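Local coordinates for NAD-dependent epimerase/dehydratase domain-containing protein (Ruegeria pomeroyi DSS-3, PDB 3IUS) that is of unknown function but probably binds NAD(P), as an atypical short-chain dehydrogenase/reductase of the NAD-dependent epimerase/dehydratase family, at residues A223-L228 / A279-A284; D210-P215 / N252-N257. All coordinates share one frame; numbering follows the deposited sequence.

Interaction 1 (A223-L228 / A279-A284)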
ATOM      1  N   ALA A 223       9.233 -15.465 -15.482  1.00 17.23           N
ATOM      2  CA  ALA A 223      10.231 -16.143 -16.321  1.00 17.57           C
ATOM      3  C   ALA A 223       9.554 -16.830 -17.508  1.00 17.56           C
ATOM      4  O   ALA A 223      10.009 -16.730 -18.647  1.00 17.85           O
ATOM      5  CB  ALA A 223      11.023 -17.146 -15.503  1.00 17.61           C
ATOM      6  N   GLU A 224       8.458 -17.521 -17.233  1.00 17.24           N
ATOM      7  CA  GLU A 224       7.684 -18.179 -18.276  1.00 20.19           C
ATOM      8  C   GLU A 224       7.257 -17.196 -19.373  1.00 17.28           C
ATOM      9  O   GLU A 224       7.435 -17.461 -20.557  1.00 17.49           O
ATOM     10  CB  GLU A 224       6.465 -18.868 -17.658  1.00 26.59           C
ATOM     11  CG  GLU A 224       5.574 -19.603 -18.644  1.00 32.04           C
ATOM     12  CD  GLU A 224       4.358 -20.225 -17.974  1.00 39.46           C
ATOM     13  OE1 GLU A 224       4.413 -20.472 -16.750  1.00 39.74           O
ATOM     14  OE2 GLU A 224       3.349 -20.466 -18.670  1.00 41.09           O
ATOM     15  N   LEU A 225       6.679 -16.065 -18.974  1.00 19.24           N
ATOM     16  CA  LEU A 225       6.258 -15.040 -19.927  1.00 17.77           C
ATOM     17  C   LEU A 225       7.399 -14.515 -20.801  1.00 18.72           C
ATOM     18  O   LEU A 225       7.188 -14.147 -21.961  1.00 17.73           O
ATOM     19  CB  LEU A 225       5.600 -13.876 -19.191  1.00 17.10           C
ATOM     20  CG  LEU A 225       4.210 -14.182 -18.649  1.00 17.54           C
ATOM     21  CD1 LEU A 225       3.703 -13.039 -17.772  1.00 18.00           C
ATOM     22  CD2 LEU A 225       3.237 -14.459 -19.789  1.00 19.24           C
ATOM     23  N   GLN A 226       8.600 -14.482 -20.235  1.00 17.81           N
ATOM     24  CA  GLN A 226       9.746 -13.861 -20.886  1.00 18.23           C
ATOM     25  C   GLN A 226      10.503 -14.898 -21.700  1.00 20.80           C
ATOM     26  O   GLN A 226      11.467 -14.576 -22.392  1.00 19.75           O
ATOM     27  CB  GLN A 226      10.663 -13.240 -19.827  1.00 20.38           C
ATOM     28  CG  GLN A 226      11.711 -12.270 -20.365  1.00 21.54           C
ATOM     29  CD  GLN A 226      11.185 -10.851 -20.541  1.00 24.78           C
ATOM     30  OE1 GLN A 226       9.973 -10.603 -20.503  1.00 22.62           O
ATOM     31  NE2 GLN A 226      12.100  -9.908 -20.728  1.00 24.72           N
ATOM     32  N   GLY A 227      10.062 -16.150 -21.617  1.00 18.34           N
ATOM     33  CA  GLY A 227      10.729 -17.221 -22.339  1.00 18.61           C
ATOM     34  C   GLY A 227      12.100 -17.524 -21.775  1.00 18.87           C
ATOM     35  O   GLY A 227      13.010 -17.930 -22.512  1.00 22.58           O
ATOM     36  N   LEU A 228      12.246 -17.341 -20.464  1.00 18.70           N
ATOM     37  CA  LEU A 228      13.500 -17.589 -19.765  1.00 19.96           C
ATOM     38  C   LEU A 228      13.436 -18.832 -18.873  1.00 20.93           C
ATOM     39  O   LEU A 228      12.363 -19.269 -18.487  1.00 24.98           O
ATOM     40  CB  LEU A 228      13.884 -16.368 -18.933  1.00 18.91           C
ATOM     41  CG  LEU A 228      14.120 -15.098 -19.750  1.00 19.15           C
ATOM     42  CD1 LEU A 228      14.372 -13.922 -18.830  1.00 21.85           C
ATOM     43  CD2 LEU A 228      15.300 -15.302 -20.705  1.00 19.63           C
ATOM     44  N   ALA A 279      -0.258  -8.131 -18.330  1.00 15.89           N
ATOM     45  CA  ALA A 279      -0.432  -6.727 -18.688  1.00 19.60           C
ATOM     46  C   ALA A 279       0.837  -5.902 -18.480  1.00 17.74           C
ATOM     47  O   ALA A 279       1.168  -5.046 -19.297  1.00 16.56           O
ATOM     48  CB  ALA A 279      -1.588  -6.117 -17.896  1.00 15.73           C
ATOM     49  N   LEU A 280       1.533  -6.151 -17.372  1.00 18.69           N
ATOM     50  CA  LEU A 280       2.766  -5.435 -17.061  0.50 19.65           C
ATOM     51  C   LEU A 280       3.836  -5.677 -18.116  1.00 16.97           C
ATOM     52  O   LEU A 280       4.536  -4.751 -18.527  1.00 17.27           O
ATOM     53  CB  LEU A 280       3.301  -5.840 -15.686  0.50 20.45           C
ATOM     54  CG  LEU A 280       3.021  -4.854 -14.551  0.50 24.35           C
ATOM     55  CD1 LEU A 280       1.531  -4.657 -14.385  0.50 27.75           C
ATOM     56  CD2 LEU A 280       3.660  -5.314 -13.245  0.50 22.12           C
ATOM     57  N   GLN A 281       3.956  -6.922 -18.550  1.00 16.94           N
ATOM     58  CA  GLN A 281       4.959  -7.267 -19.551  1.00 17.27           C
ATOM     59  C   GLN A 281       4.712  -6.508 -20.850  1.00 18.36           C
ATOM     60  O   GLN A 281       5.654  -6.123 -21.539  1.00 19.47           O
ATOM     61  CB  GLN A 281       4.963  -8.764 -19.833  1.00 17.19           C
ATOM     62  CG  GLN A 281       6.148  -9.177 -20.703  1.00 17.67           C
ATOM     63  CD  GLN A 281       5.992 -10.549 -21.301  1.00 22.61           C
ATOM     64  OE1 GLN A 281       4.884 -11.002 -21.559  1.00 21.61           O
ATOM     65  NE2 GLN A 281       7.117 -11.213 -21.555  1.00 21.46           N
ATOM     66  N   ALA A 282       3.437  -6.296 -21.169  1.00 17.19           N
ATOM     67  CA  ALA A 282       3.053  -5.612 -22.398  1.00 19.00           C
ATOM     68  C   ALA A 282       3.018  -4.089 -22.230  1.00 21.45           C
ATOM     69  O   ALA A 282       2.805  -3.351 -23.194  1.00 24.00           O
ATOM     70  CB  ALA A 282       1.701  -6.127 -22.885  1.00 19.64           C
ATOM     71  N   ASP A 283       3.236  -3.625 -21.006  1.00 22.07           N
ATOM     72  CA  ASP A 283       3.070  -2.215 -20.687  1.00 27.39           C
ATOM     73  C   ASP A 283       1.695  -1.762 -21.165  1.00 29.48           C
ATOM     74  O   ASP A 283       1.535  -0.656 -21.682  1.00 33.19           O
ATOM     75  CB  ASP A 283       4.170  -1.375 -21.339  1.00 41.42           C
ATOM     76  CG  ASP A 283       4.179   0.056 -20.843  1.00 50.39           C
ATOM     77  OD1 ASP A 283       3.872   0.270 -19.652  1.00 56.28           O
ATOM     78  OD2 ASP A 283       4.494   0.965 -21.641  1.00 52.68           O
ATOM     79  N   ALA A 284       0.706  -2.635 -20.995  1.00 29.48           N
ATOM     80  CA  ALA A 284      -0.647  -2.364 -21.462  1.00 31.72           C
ATOM     81  C   ALA A 284      -1.632  -2.292 -20.304  1.00 33.99           C
ATOM     82  O   ALA A 284      -1.261  -2.469 -19.147  1.00 31.24           O
ATOM     83  CB  ALA A 284      -1.084  -3.420 -22.458  1.00 36.55           C
TER
HETATM   84  O   HOH W   1       4.485 -13.462 -23.126  1.00 18.99           O

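Interaction 2 (D210-P215 / N252-N257)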
ATOM      1  N   ASP A 210      -7.390 -11.272  -5.412  1.00 13.27           N
ATOM      2  CA  ASP A 210      -8.189 -12.458  -5.122  1.00 14.20           C
ATOM      3  C   ASP A 210      -7.392 -13.727  -4.854  1.00 17.51           C
ATOM      4  O   ASP A 210      -7.956 -14.736  -4.430  1.00 15.33           O
ATOM      5  CB  ASP A 210      -9.154 -12.732  -6.277  1.00 13.21           C
ATOM      6  CG  ASP A 210     -10.305 -11.752  -6.315  1.00 14.21           C
ATOM      7  OD1 ASP A 210     -10.470 -11.003  -5.337  1.00 20.91           O
ATOM      8  OD2 ASP A 210     -11.034 -11.736  -7.326  1.00 18.23           O
ATOM      9  N   GLU A 211      -6.090 -13.690  -5.108  1.00 16.53           N
ATOM     10  CA  GLU A 211      -5.320 -14.926  -5.123  1.00 18.31           C
ATOM     11  C   GLU A 211      -4.010 -14.860  -4.341  1.00 17.63           C
ATOM     12  O   GLU A 211      -2.962 -14.496  -4.889  1.00 16.02           O
ATOM     13  CB  GLU A 211      -5.059 -15.365  -6.564  1.00 20.78           C
ATOM     14  CG  GLU A 211      -4.324 -16.683  -6.673  1.00 19.87           C
ATOM     15  CD  GLU A 211      -4.311 -17.231  -8.087  1.00 21.93           C
ATOM     16  OE1 GLU A 211      -5.080 -16.732  -8.931  1.00 19.40           O
ATOM     17  OE2 GLU A 211      -3.530 -18.169  -8.349  1.00 19.11           O
ATOM     18  N   PRO A 212      -4.072 -15.199  -3.044  1.00 22.15           N
ATOM     19  CA  PRO A 212      -2.850 -15.403  -2.270  1.00 13.41           C
ATOM     20  C   PRO A 212      -1.956 -16.348  -3.045  1.00 13.57           C
ATOM     21  O   PRO A 212      -2.436 -17.377  -3.519  1.00 14.83           O
ATOM     22  CB  PRO A 212      -3.358 -16.083  -1.008  1.00 20.57           C
ATOM     23  CG  PRO A 212      -4.731 -15.507  -0.822  1.00 16.73           C
ATOM     24  CD  PRO A 212      -5.284 -15.276  -2.203  1.00 18.06           C
ATOM     25  N   VAL A 213      -0.689 -16.001  -3.170  1.00 13.79           N
ATOM     26  CA  VAL A 213       0.182 -16.743  -4.067  1.00 13.98           C
ATOM     27  C   VAL A 213       1.552 -16.989  -3.453  1.00 15.73           C
ATOM     28  O   VAL A 213       2.126 -16.111  -2.819  1.00 16.17           O
ATOM     29  CB  VAL A 213       0.311 -16.012  -5.428  1.00 15.49           C
ATOM     30  CG1 VAL A 213       0.896 -14.614  -5.249  1.00 17.00           C
ATOM     31  CG2 VAL A 213       1.160 -16.821  -6.396  1.00 16.71           C
ATOM     32  N   PRO A 214       2.080 -18.206  -3.628  1.00 16.84           N
ATOM     33  CA  PRO A 214       3.463 -18.474  -3.229  1.00 23.70           C
ATOM     34  C   PRO A 214       4.397 -17.567  -4.025  1.00 21.47           C
ATOM     35  O   PRO A 214       4.269 -17.504  -5.248  1.00 14.79           O
ATOM     36  CB  PRO A 214       3.666 -19.936  -3.641  1.00 23.72           C
ATOM     37  CG  PRO A 214       2.280 -20.520  -3.667  1.00 19.81           C
ATOM     38  CD  PRO A 214       1.400 -19.402  -4.148  1.00 17.57           C
ATOM     39  N   PRO A 215       5.309 -16.857  -3.341  1.00 23.62           N
ATOM     40  CA  PRO A 215       6.194 -15.883  -3.985  1.00 15.07           C
ATOM     41  C   PRO A 215       6.977 -16.524  -5.129  1.00 15.32           C
ATOM     42  O   PRO A 215       7.248 -15.872  -6.133  1.00 15.53           O
ATOM     43  CB  PRO A 215       7.145 -15.475  -2.848  1.00 18.45           C
ATOM     44  CG  PRO A 215       6.991 -16.568  -1.808  1.00 18.43           C
ATOM     45  CD  PRO A 215       5.547 -16.907  -1.889  1.00 21.44           C
ATOM     46  N   ASN A 252       2.154 -16.249   7.956  1.00 18.46           N
ATOM     47  CA  ASN A 252       1.405 -16.719   6.804  1.00 13.24           C
ATOM     48  C   ASN A 252      -0.094 -16.565   7.030  1.00 13.23           C
ATOM     49  O   ASN A 252      -0.620 -17.080   8.003  1.00 13.11           O
ATOM     50  CB  ASN A 252       1.749 -18.176   6.517  1.00 24.90           C
ATOM     51  CG  ASN A 252       1.290 -18.621   5.150  1.00 15.82           C
ATOM     52  OD1 ASN A 252       1.355 -17.861   4.182  1.00 14.75           O
ATOM     53  ND2 ASN A 252       0.808 -19.850   5.065  1.00 16.46           N
ATOM     54  N   LYS A 253      -0.766 -15.858   6.126  1.00 13.05           N
ATOM     55  CA  LYS A 253      -2.218 -15.728   6.178  1.00 12.87           C
ATOM     56  C   LYS A 253      -2.801 -15.494   4.782  1.00 14.54           C
ATOM     57  O   LYS A 253      -2.065 -15.273   3.824  1.00 17.93           O
ATOM     58  CB  LYS A 253      -2.618 -14.589   7.118  1.00 14.19           C
ATOM     59  CG  LYS A 253      -2.425 -13.189   6.544  1.00 16.31           C
ATOM     60  CD  LYS A 253      -1.044 -12.641   6.812  1.00 19.19           C
ATOM     61  CE  LYS A 253      -0.903 -11.220   6.277  1.00 21.24           C
ATOM     62  NZ  LYS A 253       0.509 -10.761   6.330  1.00 24.80           N
ATOM     63  N   ARG A 254      -4.126 -15.550   4.673  1.00 14.90           N
ATOM     64  CA  ARG A 254      -4.807 -15.227   3.431  1.00 12.75           C
ATOM     65  C   ARG A 254      -5.803 -14.149   3.800  1.00 13.89           C
ATOM     66  O   ARG A 254      -6.476 -14.266   4.818  1.00 14.74           O
ATOM     67  CB  ARG A 254      -5.516 -16.461   2.862  1.00 12.63           C
ATOM     68  CG  ARG A 254      -4.561 -17.481   2.236  1.00 12.73           C
ATOM     69  CD  ARG A 254      -5.324 -18.716   1.784  1.00 12.64           C
ATOM     70  NE  ARG A 254      -4.501 -19.606   0.963  1.00 12.78           N
ATOM     71  CZ  ARG A 254      -3.635 -20.471   1.464  1.00 12.84           C
ATOM     72  NH1 ARG A 254      -3.467 -20.552   2.776  1.00 12.87           N
ATOM     73  NH2 ARG A 254      -2.932 -21.252   0.653  1.00 13.45           N
ATOM     74  N   VAL A 255      -5.850 -13.081   3.006  1.00 12.80           N
ATOM     75  CA  VAL A 255      -6.618 -11.899   3.383  1.00 15.87           C
ATOM     76  C   VAL A 255      -7.842 -11.723   2.499  1.00 16.76           C
ATOM     77  O   VAL A 255      -7.729 -11.699   1.272  1.00 14.17           O
ATOM     78  CB  VAL A 255      -5.747 -10.622   3.299  1.00 15.09           C
ATOM     79  CG1 VAL A 255      -6.528  -9.412   3.802  1.00 18.67           C
ATOM     80  CG2 VAL A 255      -4.441 -10.810   4.086  1.00 15.06           C
ATOM     81  N   ARG A 256      -9.007 -11.572   3.133  1.00 12.60           N
ATOM     82  CA  ARG A 256     -10.269 -11.338   2.435  1.00 18.26           C
ATOM     83  C   ARG A 256     -10.350  -9.891   1.951  1.00 13.22           C
ATOM     84  O   ARG A 256      -9.920  -8.971   2.648  1.00 14.57           O
ATOM     85  CB  ARG A 256     -11.471 -11.615   3.356  1.00 13.85           C
ATOM     86  CG  ARG A 256     -11.628 -13.049   3.852  1.00 12.22           C
ATOM     87  CD  ARG A 256     -12.003 -14.025   2.734  1.00 17.58           C
ATOM     88  NE  ARG A 256     -12.259 -15.366   3.266  1.00 19.23           N
ATOM     89  CZ  ARG A 256     -12.258 -16.482   2.539  1.00 16.48           C
ATOM     90  NH1 ARG A 256     -12.022 -16.429   1.239  1.00 12.96           N
ATOM     91  NH2 ARG A 256     -12.504 -17.654   3.115  1.00 15.63           N
ATOM     92  N   ASN A 257     -10.911  -9.698   0.765  1.00 12.68           N
ATOM     93  CA  ASN A 257     -11.062  -8.372   0.171  1.00 16.39           C
ATOM     94  C   ASN A 257     -12.520  -8.075  -0.173  1.00 18.27           C
ATOM     95  O   ASN A 257     -12.802  -7.341  -1.118  1.00 16.03           O
ATOM     96  CB  ASN A 257     -10.196  -8.252  -1.093  1.00 13.85           C
ATOM     97  CG  ASN A 257     -10.599  -9.243  -2.172  1.00 22.10           C
ATOM     98  OD1 ASN A 257     -11.629  -9.910  -2.061  1.00 16.17           O
ATOM     99  ND2 ASN A 257      -9.771  -9.362  -3.216  1.00 13.00           N
TER
HETATM  100  O   HOH W   2      -4.254 -19.192  -2.054  1.00 37.53           O

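Interaction 1 (A223-L228 / A279-A284)
L225 and Q281 mark the closest approach of two helix C-termini, their CA atoms 7.9 Å apart, and both backbones then turn off in Schellman motifs through the positive-phi residues G227 and D283. Q281 leaves its helix with CG anti to the backbone N (chi1 -171°) and stays extended beyond CG, which carries its amide across to the end of helix 215-226. There NE2 of Q281 gives two hydrogen bonds: one to the backbone O of L225 at 3.0 Å, reached from above the carbonyl plane, and one to OE1 of Q226 at 3.1 Å, lying in the plane of the Q281 amide. Helices 215-226 and 273-282 both belong to the C-terminal part of the chain, beyond the last strand of the Rossmann-type parallel sheet, and here they meet at the surface. Q226 bends at chi2 (85°), which brings its OE1 toward Q281, the two amide planes 32° apart. A water completes the link, donating to L225 O and to OE1 of Q281, so both ends of the Q281 amide are engaged. CB of L225 lies 3.8 Å from OE1 of Q281, and F162 touches both glutamines.

Interaction 2 (D210-P215 / N252-N257)
P212 and R254 meet through their CG atoms, 3.6 Å apart, the two side chains crossing at about a right angle. R254 sets CG anti to its carbonyl carbon (chi1 -74°) and runs extended to NE, which lays the aliphatic part of the chain across the proline ring. A water lies in plane at the guanidinium edge, accepting from NE of R254 at 3.1 Å and donating to the backbone O of P212 at 3.0 Å; NH1 goes instead to the backbone O of G112. W114 touches both P212 and R254. At the other end of the contact, ND2 of N257 donates to OD1 of D210 over 2.8 Å in a nearly straight bond (173°), meeting OD1 nearly along its C-O bond. The acceptor sits in the plane of the asparagine amide, while the carboxylate is turned 67° from it. CG of N257 lies between the backbone N and the carbonyl carbon, a placement that directs ND2 at D210. NZ of K261 makes a salt bridge with OD1 of D210 and a hydrogen bond with OD1 of N257, which probably steadies the pair. The contact thus joins the loop following strand 204-207, in the Rossmann-type fold, to strand 254-255, which pairs in parallel with strand 114-115.

How the interactions relate
The two contacts interleave along the chain and share helix 215-226: the 210-215 loop of interaction 2 leads into its start, and interaction 1 lies at its far end. Their centres are 22 Å apart and their nearest atoms about 10 Å, so they do not touch. Helix 273-282 gives a second connection, since E211 and V213 of the loop touch Y273 at its beginning, whereas interaction 1 uses its last turn. Interaction 1 is peripheral, 23 Å from the centre of the chain; interaction 2, at 15 Å, is partly buried. A Rossmann-type glycine-rich turn after strand 7-11, which probably marks the dinucleotide site, lies in neither contact.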